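Local atomic coordinates of HTH-type transcriptional activator AmpR (Citrobacter freundii, PDB entry 3KOS), a protein that regulates transcription of the ampC beta-lactamase gene as a LysR-family DNA-binding protein, the piece here being its effector-binding domain. Residues 16-21 / 25-30; 36-41 / 199-204; 44-49 / 55-60; 154-159 / 180-185. All blocks are in the same frame, centred on the assembly; numbering follows the deposited sequence.

Contact 1: residues 16-21 / 25-30; sequences IGVVGT and GCLFPL
This contact belongs to the beta-alpha-beta unit of strand 12-19, helix 20-37 and strand 41-48, where V18 meets L27 and T21 bonds to G25. The strand hands over to the helix at V19, which holds the N-cap position. The side-chain touch is narrow and apolar: V18 CG2 lies 3.8 Å from L27 CD2, the two side chains crossing at a slant. V18 reaches the helix with CG2 because CG1 is the branch placed anti to the backbone N (chi1 -176°). L27 sends its CG anti to its own backbone N, and CD2 is the methyl that comes down on the strand. L27 also packs on W202 of helix 194-209. The backbone part is one helical bond, from G25 N to T21 O, of 2.9 Å. The following turn, 25-27, is a wider pi-type turn, and the helix kinks at P29, whose N makes no bond to the turn before. T21 OG1 hydrogen-bonds a sulfonate oxygen of a bound MES, probably a crystallisation buffer molecule. A strand passing at its C-terminal end into a helix that folds back over the sheet is typical of the alpha/beta subdomains of periplasmic-binding-protein-like folds, including LysR effector domains.

Contact 2: residues 36-41 / 199-204; sequences RSYPHI and FSRWLT
Y38 meets W202 where the C-terminal end of helix 20-37 lies against helix 194-209, in the helical layer covering one face of the alpha/beta subdomain. The packed part is here. Y38 CE1 comes to 3.9 Å from W202 CB, and the two side chains cross at a slant. The indole is set by chi1 164°, with CG opposite the backbone N, which turns it toward helix 20-37. There its NE1 bonds to D33 OD2 and the ring meets F34, L27 and L30. F199, one turn earlier, meets F34 edge-to-face. After the helix the chain makes a type I turn from Y38 to I41, and H40 CE1 lies at the edge of the tyrosine ring, in its plane. The other side is loose and wet. S37 OG stays 4.3 Å from W202 CD1, a distant touch at the margin. Exposed R201 bends its chain so that the guanidinium approaches the phenol, but Y38 OH and R201 NH2 remain 4.3 Å apart and do not bond directly. A water joins them: it accepts from R201 NH2 at 3.2 Å and lies 3.1 Å from Y38 OH, at the edge of the ring and in its plane.

Contact 3: residues 44-49 / 55-60; sequences HISTHN and AAEGLD. With GOL (glycerol), chain G.
This is a water-bridged polar contact, with a leucine methyl beside the hydroxyl, in which S46 faces E57 and L59. It joins strand 41-48, an outermost strand of the main sheet within this chain, to the short helix 54-57 and the loop after it. No hydrogen bond passes directly between the segments. S46 OG lies 4.3 Å from E57 OE1. One well-placed water bridges them: it is 3.0 Å from S46 OG and donates to E57 OE1 at 2.8 Å. This water also lies at the edge of the H48 ring, in its plane. A second water lies near both oxygens, but its distance to OE1 is doubtfully short. S46 turns its hydroxyl between its backbone N and carbonyl carbon (chi1 59°), and L59 CD2 lies 4.2 Å from S46 OG. Helix 54-57 closes with a Schellman motif at G58, which has positive phi. E57 extends its chain beyond CG, and E57 OE2 accepts a 2.6 Å hydrogen bond from O2 of a glycerol. That glycerol, probably from the crystallisation liquor, also places O1 2.7 Å from N49 OD1, and N49 N gives O1 a weak bond. It further bonds to Y110 OH of the second subunit, so the contact borders the dimer interface. With OE1 accepting a hydrogen bond from water and OE2 one from glycerol, the E57 carboxylate is probably ionised.

Contact 4: residues 154-159 / 180-185; sequences IAPVRM and GSYWIT
Y182 of strand 181-187 receives P156 and M159 against its phenol end, close to the centre of the chain. Most of the touching is apolar. P156 CG lies 3.6 Å from Y182 OH, and the proline CB comes to the edge of the ring near its plane. The proline and the tyrosine cross at about a right angle. M159 covers more of the ring. Its CG is 3.5 Å from Y182 OH and 3.6 Å from Y182 CE2, and its terminal CE comes back to 3.9 Å from Y182 CE2. The residue is a selenomethionine, and it forms a Met-aromatic contact. SE lies 4.6 Å from the centroid of the Y182 ring, 35° off the ring normal, which is an oblique approach. The bend at chi2 (-66°) and chi3 makes this possible, since it folds CE along the ring while the two side chains run past each other in opposite directions. F22 of helix 20-37 also meets the Y182 ring.

No hydrogen bond joins the two segments. M159 N bonds to P156 O at 3.0 Å, closing the 3-10 turn that follows the strand; both residues face the same tyrosine. Y182 OH instead bonds to a sulfonate oxygen of a bound MES, whose sulfonate also takes T21 OG1. Apolar groups thus pack round the ring and its hydroxyl, and the hydroxyl hydrogen-bonds the bound MES. MES is probably from the crystallisation liquor, but its place is consistent with an effector pocket that can accept an anionic group.

How the contacts relate
Contact 1 is the hub. Its centre is about 12 Å from that of contact 3 and about 11 Å from that of contact 4. Toward contact 3, V18 N lies 2.8 Å from S46 O, a probable hydrogen bond between neighbouring strands. Toward contact 4, T21 CG2 lies 3.4 Å from Y182 OH, so contacts 1 and 4 meet at the MES site, which may mark the effector pocket. Contact 2 is about 14 Å from contact 1 between centres and touches it where I16 CD1 lies 3.3 Å from F199 CE1. It is about 21 Å from contact 4, yet F199 also packs on I184. Contacts 1 and 3 touch the second subunit; contacts 2 and 4 do not.

Contact 1: residues 16-21 / 25-30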
loop_
_atom_site.group_PDB
_atom_site.type_symbol
_atom_site.label_atom_id
_atom_site.label_comp_id
_atom_site.label_asym_id
_atom_site.label_seq_id
_atom_site.Cartn_x
_atom_site.Cartn_y
_atom_site.Cartn_z
ATOM N N ILE A 16 12.466 -12.828 1.436
ATOM C CA ILE A 16 11.946 -12.310 0.187
ATOM C C ILE A 16 11.172 -11.010 0.400
ATOM O O ILE A 16 10.295 -10.943 1.249
ATOM C CB ILE A 16 11.044 -13.331 -0.496
ATOM C CG1 ILE A 16 11.818 -14.642 -0.713
ATOM C CG2 ILE A 16 10.542 -12.790 -1.816
ATOM C CD1 ILE A 16 11.168 -15.584 -1.695
ATOM N N GLY A 17 11.510 -9.994 -0.387
ATOM C CA GLY A 17 10.801 -8.721 -0.371
ATOM C C GLY A 17 9.877 -8.649 -1.575
ATOM O O GLY A 17 10.340 -8.692 -2.714
ATOM N N VAL A 18 8.574 -8.520 -1.326
ATOM C CA VAL A 18 7.572 -8.664 -2.375
ATOM C C VAL A 18 6.789 -7.357 -2.556
ATOM O O VAL A 18 6.270 -6.821 -1.586
ATOM C CB VAL A 18 6.555 -9.785 -2.011
ATOM C CG1 VAL A 18 5.558 -10.000 -3.155
ATOM C CG2 VAL A 18 7.288 -11.095 -1.708
ATOM N N VAL A 19 6.688 -6.856 -3.784
ATOM C CA VAL A 19 5.862 -5.665 -4.008
ATOM C C VAL A 19 4.445 -5.965 -3.501
ATOM O O VAL A 19 3.899 -7.039 -3.756
ATOM C CB VAL A 19 5.882 -5.204 -5.494
ATOM C CG1 VAL A 19 5.408 -6.329 -6.447
ATOM C CG2 VAL A 19 5.053 -3.943 -5.678
ATOM N N GLY A 20 3.861 -5.026 -2.755
ATOM C CA GLY A 20 2.650 -5.315 -2.010
ATOM C C GLY A 20 1.517 -5.805 -2.887
ATOM O O GLY A 20 0.754 -6.704 -2.512
ATOM N N THR A 21 1.402 -5.201 -4.063
ATOM C CA THR A 21 0.338 -5.547 -4.991
ATOM C C THR A 21 0.376 -7.032 -5.343
ATOM O O THR A 21 -0.658 -7.705 -5.384
ATOM C CB THR A 21 0.421 -4.686 -6.253
ATOM O OG1 THR A 21 0.248 -3.306 -5.880
ATOM C CG2 THR A 21 -0.668 -5.074 -7.242
ATOM N N GLY A 25 -2.357 -9.815 -4.264
ATOM C CA GLY A 25 -3.129 -10.263 -5.406
ATOM C C GLY A 25 -2.751 -11.631 -5.929
ATOM O O GLY A 25 -3.497 -12.217 -6.709
ATOM N N CYS A 26 -1.607 -12.146 -5.497
ATOM C CA CYS A 26 -1.111 -13.414 -6.036
ATOM C C CYS A 26 -0.446 -14.332 -5.004
ATOM O O CYS A 26 -0.872 -15.472 -4.809
ATOM C CB CYS A 26 -0.155 -13.143 -7.203
ATOM S SG CYS A 26 0.504 -14.641 -8.012
ATOM N N LEU A 27 0.606 -13.849 -4.348
ATOM C CA LEU A 27 1.433 -14.729 -3.518
ATOM C C LEU A 27 0.763 -15.233 -2.243
ATOM O O LEU A 27 0.835 -16.419 -1.929
ATOM C CB LEU A 27 2.756 -14.042 -3.164
ATOM C CG LEU A 27 3.735 -14.915 -2.383
ATOM C CD1 LEU A 27 4.092 -16.156 -3.212
ATOM C CD2 LEU A 27 4.976 -14.103 -2.022
ATOM N N PHE A 28 0.148 -14.335 -1.482
ATOM C CA PHE A 28 -0.377 -14.717 -0.176
ATOM C C PHE A 28 -1.383 -15.867 -0.253
ATOM O O PHE A 28 -1.314 -16.798 0.545
ATOM C CB PHE A 28 -0.961 -13.507 0.574
ATOM C CG PHE A 28 0.082 -12.597 1.172
ATOM C CD1 PHE A 28 1.422 -12.930 1.131
ATOM C CD2 PHE A 28 -0.290 -11.403 1.788
ATOM C CE1 PHE A 28 2.385 -12.087 1.687
ATOM C CE2 PHE A 28 0.656 -10.568 2.346
ATOM C CZ PHE A 28 1.990 -10.900 2.296
ATOM N N PRO A 29 -2.302 -15.819 -1.223
ATOM C CA PRO A 29 -3.261 -16.923 -1.330
ATOM C C PRO A 29 -2.578 -18.259 -1.641
ATOM O O PRO A 29 -3.148 -19.313 -1.359
ATOM C CB PRO A 29 -4.138 -16.506 -2.509
ATOM C CG PRO A 29 -4.055 -14.996 -2.529
ATOM C CD PRO A 29 -2.631 -14.704 -2.135
ATOM N N LEU A 30 -1.380 -18.203 -2.213
ATOM C CA LEU A 30 -0.663 -19.422 -2.603
ATOM C C LEU A 30 0.315 -19.923 -1.548
ATOM O O LEU A 30 0.883 -21.010 -1.699
ATOM C CB LEU A 30 0.084 -19.197 -3.913
ATOM C CG LEU A 30 -0.814 -18.927 -5.119
ATOM C CD1 LEU A 30 0.003 -18.488 -6.309
ATOM C CD2 LEU A 30 -1.629 -20.171 -5.444
#

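Contact 2: residues 36-41 / 199-204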
loop_
_atom_site.group_PDB
_atom_site.type_symbol
_atom_site.label_atom_id
_atom_site.label_comp_id
_atom_site.label_asym_id
_atom_site.label_seq_id
_atom_site.Cartn_x
_atom_site.Cartn_y
_atom_site.Cartn_z
ATOM N N ARG A 36 3.078 -26.538 1.976
ATOM C CA ARG A 36 2.835 -27.956 1.691
ATOM C C ARG A 36 4.019 -28.612 0.980
ATOM O O ARG A 36 4.449 -29.704 1.354
ATOM C CB ARG A 36 1.572 -28.139 0.850
ATOM C CG ARG A 36 1.357 -29.591 0.406
ATOM C CD ARG A 36 0.120 -29.760 -0.478
ATOM N NE ARG A 36 -0.067 -31.175 -0.809
ATOM C CZ ARG A 36 0.447 -31.768 -1.879
ATOM N NH1 ARG A 36 1.177 -31.069 -2.744
ATOM N NH2 ARG A 36 0.237 -33.068 -2.083
ATOM N N SER A 37 4.554 -27.949 -0.039
ATOM C CA SER A 37 5.634 -28.536 -0.832
ATOM C C SER A 37 7.009 -28.475 -0.175
ATOM O O SER A 37 7.835 -29.348 -0.403
ATOM C CB SER A 37 5.710 -27.886 -2.214
ATOM O OG SER A 37 4.580 -28.219 -2.995
ATOM N N TYR A 38 7.268 -27.441 0.620
ATOM C CA TYR A 38 8.607 -27.248 1.179
ATOM C C TYR A 38 8.554 -26.807 2.632
ATOM O O TYR A 38 8.947 -25.688 2.962
ATOM C CB TYR A 38 9.392 -26.220 0.351
ATOM C CG TYR A 38 9.616 -26.658 -1.068
ATOM C CD1 TYR A 38 8.787 -26.220 -2.092
ATOM C CD2 TYR A 38 10.636 -27.546 -1.383
ATOM C CE1 TYR A 38 8.985 -26.634 -3.397
ATOM C CE2 TYR A 38 10.840 -27.968 -2.678
ATOM C CZ TYR A 38 10.015 -27.511 -3.680
ATOM O OH TYR A 38 10.226 -27.939 -4.968
ATOM N N PRO A 39 8.071 -27.688 3.515
ATOM C CA PRO A 39 7.910 -27.344 4.930
ATOM C C PRO A 39 9.235 -27.025 5.620
ATOM O O PRO A 39 9.223 -26.457 6.704
ATOM C CB PRO A 39 7.304 -28.619 5.527
ATOM C CG PRO A 39 7.708 -29.702 4.583
ATOM C CD PRO A 39 7.661 -29.076 3.237
ATOM N N HIS A 40 10.351 -27.391 5.003
ATOM C CA HIS A 40 11.667 -27.214 5.613
ATOM C C HIS A 40 12.230 -25.816 5.409
ATOM O O HIS A 40 13.327 -25.516 5.881
ATOM C CB HIS A 40 12.652 -28.238 5.037
ATOM C CG HIS A 40 12.795 -28.164 3.547
ATOM N ND1 HIS A 40 11.838 -28.653 2.682
ATOM C CD2 HIS A 40 13.777 -27.645 2.770
ATOM C CE1 HIS A 40 12.232 -28.450 1.436
ATOM N NE2 HIS A 40 13.404 -27.840 1.462
ATOM N N ILE A 41 11.497 -24.960 4.699
ATOM C CA ILE A 41 11.983 -23.613 4.436
ATOM C C ILE A 41 11.305 -22.597 5.363
ATOM O O ILE A 41 10.085 -22.591 5.500
ATOM C CB ILE A 41 11.789 -23.222 2.953
ATOM C CG1 ILE A 41 12.678 -24.103 2.071
ATOM C CG2 ILE A 41 12.114 -21.744 2.735
ATOM C CD1 ILE A 41 12.442 -23.956 0.593
ATOM N N PHE A 199 12.022 -22.331 -3.891
ATOM C CA PHE A 199 10.954 -21.342 -3.933
ATOM C C PHE A 199 10.677 -20.859 -5.364
ATOM O O PHE A 199 9.526 -20.766 -5.778
ATOM C CB PHE A 199 11.266 -20.158 -3.022
ATOM C CG PHE A 199 10.202 -19.094 -3.048
ATOM C CD1 PHE A 199 10.279 -18.051 -3.950
ATOM C CD2 PHE A 199 9.110 -19.168 -2.197
ATOM C CE1 PHE A 199 9.295 -17.068 -3.990
ATOM C CE2 PHE A 199 8.119 -18.194 -2.233
ATOM C CZ PHE A 199 8.218 -17.140 -3.130
ATOM N N SER A 200 11.731 -20.542 -6.111
ATOM C CA SER A 200 11.567 -20.081 -7.495
ATOM C C SER A 200 10.886 -21.118 -8.360
ATOM O O SER A 200 10.002 -20.791 -9.155
ATOM C CB SER A 200 12.915 -19.758 -8.135
ATOM O OG SER A 200 13.491 -18.640 -7.516
ATOM N N ARG A 201 11.319 -22.370 -8.231
ATOM C CA ARG A 201 10.707 -23.444 -9.006
ATOM C C ARG A 201 9.242 -23.616 -8.633
ATOM O O ARG A 201 8.388 -23.792 -9.507
ATOM C CB ARG A 201 11.453 -24.776 -8.816
ATOM C CG ARG A 201 12.850 -24.813 -9.419
ATOM C CD ARG A 201 13.334 -26.258 -9.647
ATOM N NE ARG A 201 13.278 -27.078 -8.436
ATOM C CZ ARG A 201 14.336 -27.406 -7.693
ATOM N NH1 ARG A 201 15.556 -26.995 -8.037
ATOM N NH2 ARG A 201 14.174 -28.156 -6.612
ATOM N N TRP A 202 8.950 -23.576 -7.338
ATOM C CA TRP A 202 7.574 -23.721 -6.885
ATOM C C TRP A 202 6.679 -22.619 -7.460
ATOM O O TRP A 202 5.581 -22.885 -7.957
ATOM C CB TRP A 202 7.489 -23.675 -5.362
ATOM C CG TRP A 202 6.082 -23.442 -4.905
ATOM C CD1 TRP A 202 5.079 -24.370 -4.835
ATOM C CD2 TRP A 202 5.510 -22.199 -4.484
ATOM N NE1 TRP A 202 3.924 -23.782 -4.390
ATOM C CE2 TRP A 202 4.158 -22.449 -4.170
ATOM C CE3 TRP A 202 6.010 -20.899 -4.338
ATOM C CZ2 TRP A 202 3.298 -21.445 -3.716
ATOM C CZ3 TRP A 202 5.152 -19.897 -3.888
ATOM C CH2 TRP A 202 3.812 -20.177 -3.588
ATOM N N LEU A 203 7.150 -21.382 -7.381
ATOM C CA LEU A 203 6.320 -20.236 -7.771
ATOM C C LEU A 203 6.058 -20.203 -9.282
ATOM O O LEU A 203 4.918 -20.092 -9.722
ATOM C CB LEU A 203 6.948 -18.923 -7.288
ATOM C CG LEU A 203 6.139 -17.642 -7.539
ATOM C CD1 LEU A 203 4.689 -17.789 -7.073
ATOM C CD2 LEU A 203 6.814 -16.465 -6.843
ATOM N N THR A 204 7.108 -20.306 -10.085
ATOM C CA THR A 204 6.902 -20.342 -11.527
ATOM C C THR A 204 6.019 -21.547 -11.883
ATOM O O THR A 204 5.189 -21.483 -12.788
ATOM C CB THR A 204 8.231 -20.380 -12.297
ATOM O OG1 THR A 204 9.025 -21.458 -11.805
ATOM C CG2 THR A 204 8.996 -19.081 -12.108
HETATM O O HOH W 1 12.225 -30.345 -5.272
#

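Contact 3: residues 44-49 / 55-60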
loop_
_atom_site.group_PDB
_atom_site.type_symbol
_atom_site.label_atom_id
_atom_site.label_comp_id
_atom_site.label_asym_id
_atom_site.label_seq_id
_atom_site.Cartn_x
_atom_site.Cartn_y
_atom_site.Cartn_z
ATOM N N HIS A 44 10.711 -15.755 5.250
ATOM C CA HIS A 44 10.522 -14.441 5.848
ATOM C C HIS A 44 10.055 -13.474 4.764
ATOM O O HIS A 44 10.840 -13.070 3.916
ATOM C CB HIS A 44 11.834 -13.927 6.429
ATOM C CG HIS A 44 12.320 -14.711 7.605
ATOM N ND1 HIS A 44 12.518 -14.144 8.844
ATOM C CD2 HIS A 44 12.632 -16.022 7.735
ATOM C CE1 HIS A 44 12.944 -15.071 9.686
ATOM N NE2 HIS A 44 13.018 -16.220 9.038
ATOM N N ILE A 45 8.779 -13.110 4.792
ATOM C CA ILE A 45 8.237 -12.222 3.774
ATOM C C ILE A 45 8.095 -10.801 4.290
ATOM O O ILE A 45 7.615 -10.587 5.398
ATOM C CB ILE A 45 6.856 -12.690 3.324
ATOM C CG1 ILE A 45 6.979 -14.073 2.690
ATOM C CG2 ILE A 45 6.251 -11.692 2.349
ATOM C CD1 ILE A 45 5.677 -14.643 2.270
ATOM N N SER A 46 8.525 -9.840 3.482
ATOM C CA SER A 46 8.278 -8.429 3.771
ATOM C C SER A 46 7.755 -7.803 2.490
ATOM O O SER A 46 8.031 -8.312 1.409
ATOM C CB SER A 46 9.563 -7.736 4.228
ATOM O OG SER A 46 10.567 -7.829 3.232
ATOM N N THR A 47 6.968 -6.736 2.601
ATOM C CA THR A 47 6.448 -6.089 1.403
ATOM C C THR A 47 7.127 -4.745 1.173
ATOM O O THR A 47 7.658 -4.133 2.101
ATOM C CB THR A 47 4.907 -5.884 1.456
ATOM O OG1 THR A 47 4.586 -4.977 2.514
ATOM C CG2 THR A 47 4.194 -7.218 1.686
ATOM N N HIS A 48 7.099 -4.291 -0.071
ATOM C CA HIS A 48 7.677 -3.005 -0.436
ATOM C C HIS A 48 6.804 -2.359 -1.509
ATOM O O HIS A 48 5.839 -2.973 -1.978
ATOM C CB HIS A 48 9.133 -3.171 -0.908
ATOM C CG HIS A 48 9.313 -4.129 -2.054
ATOM N ND1 HIS A 48 8.999 -3.800 -3.356
ATOM C CD2 HIS A 48 9.813 -5.388 -2.098
ATOM C CE1 HIS A 48 9.280 -4.820 -4.148
ATOM N NE2 HIS A 48 9.772 -5.795 -3.409
ATOM N N ASN A 49 7.108 -1.112 -1.872
ATOM C CA ASN A 49 6.313 -0.428 -2.886
ATOM C C ASN A 49 7.015 -0.355 -4.241
ATOM O O ASN A 49 6.850 0.610 -4.998
ATOM C CB ASN A 49 5.865 0.965 -2.398
ATOM C CG ASN A 49 7.026 1.932 -2.207
ATOM O OD1 ASN A 49 8.194 1.570 -2.344
ATOM N ND2 ASN A 49 6.700 3.185 -1.901
ATOM N N ALA A 55 20.125 -5.250 -1.337
ATOM C CA ALA A 55 21.349 -5.368 -0.552
ATOM C C ALA A 55 21.145 -4.742 0.822
ATOM O O ALA A 55 21.478 -5.338 1.839
ATOM C CB ALA A 55 22.524 -4.713 -1.276
ATOM N N ALA A 56 20.582 -3.534 0.834
ATOM C CA ALA A 56 20.324 -2.811 2.071
ATOM C C ALA A 56 19.402 -3.590 3.003
ATOM O O ALA A 56 19.585 -3.577 4.216
ATOM C CB ALA A 56 19.738 -1.431 1.769
ATOM N N GLU A 57 18.412 -4.274 2.435
ATOM C CA GLU A 57 17.459 -5.018 3.253
ATOM C C GLU A 57 17.888 -6.457 3.500
ATOM O O GLU A 57 17.205 -7.194 4.203
ATOM C CB GLU A 57 16.059 -4.982 2.634
ATOM C CG GLU A 57 15.437 -3.601 2.647
ATOM C CD GLU A 57 13.943 -3.617 2.334
ATOM O OE1 GLU A 57 13.327 -4.712 2.339
ATOM O OE2 GLU A 57 13.385 -2.527 2.086
ATOM N N GLY A 58 19.029 -6.848 2.938
ATOM C CA GLY A 58 19.517 -8.205 3.100
ATOM C C GLY A 58 18.555 -9.247 2.554
ATOM O O GLY A 58 18.393 -10.326 3.128
ATOM N N LEU A 59 17.932 -8.937 1.425
ATOM C CA LEU A 59 17.006 -9.870 0.792
ATOM C C LEU A 59 17.720 -10.958 -0.001
ATOM O O LEU A 59 18.788 -10.724 -0.568
ATOM C CB LEU A 59 16.069 -9.120 -0.151
ATOM C CG LEU A 59 15.231 -7.997 0.465
ATOM C CD1 LEU A 59 14.405 -7.327 -0.625
ATOM C CD2 LEU A 59 14.340 -8.528 1.586
ATOM N N ASP A 60 17.117 -12.141 -0.057
ATOM C CA ASP A 60 17.570 -13.168 -0.998
ATOM C C ASP A 60 16.988 -12.898 -2.380
ATOM O O ASP A 60 17.720 -12.815 -3.371
ATOM C CB ASP A 60 17.168 -14.560 -0.494
ATOM C CG ASP A 60 17.891 -14.935 0.782
ATOM O OD1 ASP A 60 19.131 -14.767 0.821
ATOM O OD2 ASP A 60 17.237 -15.381 1.741
HETATM C C1 GOL G . 9.622 -0.366 0.540
HETATM O O1 GOL G . 9.805 0.237 -0.569
HETATM C C2 GOL G . 10.651 -0.256 1.609
HETATM O O2 GOL G . 10.945 -1.581 1.702
HETATM C C3 GOL G . 11.926 0.544 1.395
HETATM O O3 GOL G . 11.819 1.837 0.873
HETATM O O HOH W 2 10.841 -5.566 1.290
HETATM O O HOH W 3 13.010 -6.199 4.206
#

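Contact 4: residues 154-159 / 180-185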
loop_
_atom_site.group_PDB
_atom_site.type_symbol
_atom_site.label_atom_id
_atom_site.label_comp_id
_atom_site.label_asym_id
_atom_site.label_seq_id
_atom_site.Cartn_x
_atom_site.Cartn_y
_atom_site.Cartn_z
ATOM N N ILE A 154 -5.966 2.903 -13.026
ATOM C CA ILE A 154 -5.501 1.973 -14.042
ATOM C C ILE A 154 -4.408 1.130 -13.405
ATOM O O ILE A 154 -3.435 1.661 -12.857
ATOM C CB ILE A 154 -5.048 2.696 -15.343
ATOM C CG1 ILE A 154 -4.697 1.669 -16.434
ATOM C CG2 ILE A 154 -3.896 3.663 -15.061
ATOM C CD1 ILE A 154 -4.494 2.291 -17.820
ATOM N N ALA A 155 -4.581 -0.187 -13.452
ATOM C CA ALA A 155 -3.725 -1.085 -12.693
ATOM C C ALA A 155 -3.785 -2.505 -13.242
ATOM O O ALA A 155 -4.647 -2.816 -14.069
ATOM C CB ALA A 155 -4.128 -1.064 -11.208
ATOM N N PRO A 156 -2.865 -3.375 -12.795
ATOM C CA PRO A 156 -2.876 -4.760 -13.285
ATOM C C PRO A 156 -4.123 -5.511 -12.828
ATOM O O PRO A 156 -4.276 -5.819 -11.646
ATOM C CB PRO A 156 -1.628 -5.368 -12.646
ATOM C CG PRO A 156 -0.701 -4.206 -12.467
ATOM C CD PRO A 156 -1.634 -3.072 -12.042
ATOM N N VAL A 157 -5.000 -5.821 -13.769
ATOM C CA VAL A 157 -6.319 -6.326 -13.415
ATOM C C VAL A 157 -6.254 -7.659 -12.665
ATOM O O VAL A 157 -7.052 -7.896 -11.756
ATOM C CB VAL A 157 -7.235 -6.464 -14.656
ATOM C CG1 VAL A 157 -7.317 -5.143 -15.405
ATOM C CG2 VAL A 157 -6.730 -7.536 -15.580
ATOM N N ARG A 158 -5.323 -8.522 -13.052
ATOM C CA ARG A 158 -5.226 -9.849 -12.443
ATOM C C ARG A 158 -4.769 -9.804 -10.978
ATOM O O ARG A 158 -4.837 -10.817 -10.271
ATOM C CB ARG A 158 -4.311 -10.773 -13.258
HETATM N N MSE A 159 -4.281 -8.650 -10.528
HETATM C CA MSE A 159 -3.882 -8.513 -9.126
HETATM C C MSE A 159 -5.055 -8.090 -8.250
HETATM O O MSE A 159 -4.914 -7.990 -7.022
HETATM C CB MSE A 159 -2.719 -7.525 -8.980
HETATM C CG MSE A 159 -1.440 -7.981 -9.660
HETATM SE SE MSE A 159 -0.728 -9.601 -8.774
HETATM C CE MSE A 159 -0.508 -10.751 -10.358
ATOM N N GLY A 180 4.719 -3.497 -18.213
ATOM C CA GLY A 180 5.580 -4.236 -17.307
ATOM C C GLY A 180 4.935 -5.529 -16.844
ATOM O O GLY A 180 3.738 -5.744 -17.057
ATOM N N SER A 181 5.731 -6.401 -16.223
ATOM C CA SER A 181 5.236 -7.677 -15.709
ATOM C C SER A 181 5.779 -7.894 -14.307
ATOM O O SER A 181 6.498 -7.056 -13.782
ATOM C CB SER A 181 5.708 -8.834 -16.600
ATOM O OG SER A 181 5.264 -8.662 -17.927
ATOM N N TYR A 182 5.449 -9.026 -13.697
ATOM C CA TYR A 182 6.033 -9.344 -12.398
ATOM C C TYR A 182 7.202 -10.298 -12.569
ATOM O O TYR A 182 7.118 -11.273 -13.326
ATOM C CB TYR A 182 4.980 -9.889 -11.421
ATOM C CG TYR A 182 3.991 -8.806 -11.015
ATOM C CD1 TYR A 182 4.343 -7.827 -10.084
ATOM C CD2 TYR A 182 2.729 -8.748 -11.584
ATOM C CE1 TYR A 182 3.458 -6.817 -9.732
ATOM C CE2 TYR A 182 1.828 -7.737 -11.238
ATOM C CZ TYR A 182 2.198 -6.781 -10.308
ATOM O OH TYR A 182 1.316 -5.766 -9.964
ATOM N N TRP A 183 8.293 -9.989 -11.878
ATOM C CA TRP A 183 9.536 -10.755 -11.973
ATOM C C TRP A 183 10.048 -11.091 -10.588
ATOM O O TRP A 183 9.750 -10.390 -9.615
ATOM C CB TRP A 183 10.615 -9.909 -12.656
ATOM C CG TRP A 183 10.288 -9.507 -14.045
ATOM C CD1 TRP A 183 9.475 -8.484 -14.440
ATOM C CD2 TRP A 183 10.787 -10.113 -15.245
ATOM N NE1 TRP A 183 9.428 -8.424 -15.816
ATOM C CE2 TRP A 183 10.224 -9.412 -16.332
ATOM C CE3 TRP A 183 11.649 -11.187 -15.505
ATOM C CZ2 TRP A 183 10.501 -9.743 -17.657
ATOM C CZ3 TRP A 183 11.923 -11.516 -16.823
ATOM C CH2 TRP A 183 11.348 -10.797 -17.881
ATOM N N ILE A 184 10.835 -12.157 -10.494
ATOM C CA ILE A 184 11.597 -12.402 -9.273
ATOM C C ILE A 184 13.088 -12.195 -9.588
ATOM O O ILE A 184 13.584 -12.683 -10.597
ATOM C CB ILE A 184 11.315 -13.811 -8.683
ATOM C CG1 ILE A 184 11.998 -13.971 -7.313
ATOM C CG2 ILE A 184 11.714 -14.914 -9.661
ATOM C CD1 ILE A 184 11.458 -15.147 -6.472
ATOM N N THR A 185 13.791 -11.454 -8.748
ATOM C CA THR A 185 15.162 -11.074 -9.069
ATOM C C THR A 185 16.134 -11.337 -7.926
ATOM O O THR A 185 15.787 -11.194 -6.750
ATOM C CB THR A 185 15.262 -9.586 -9.541
ATOM O OG1 THR A 185 15.033 -8.690 -8.444
ATOM C CG2 THR A 185 14.245 -9.310 -10.629
#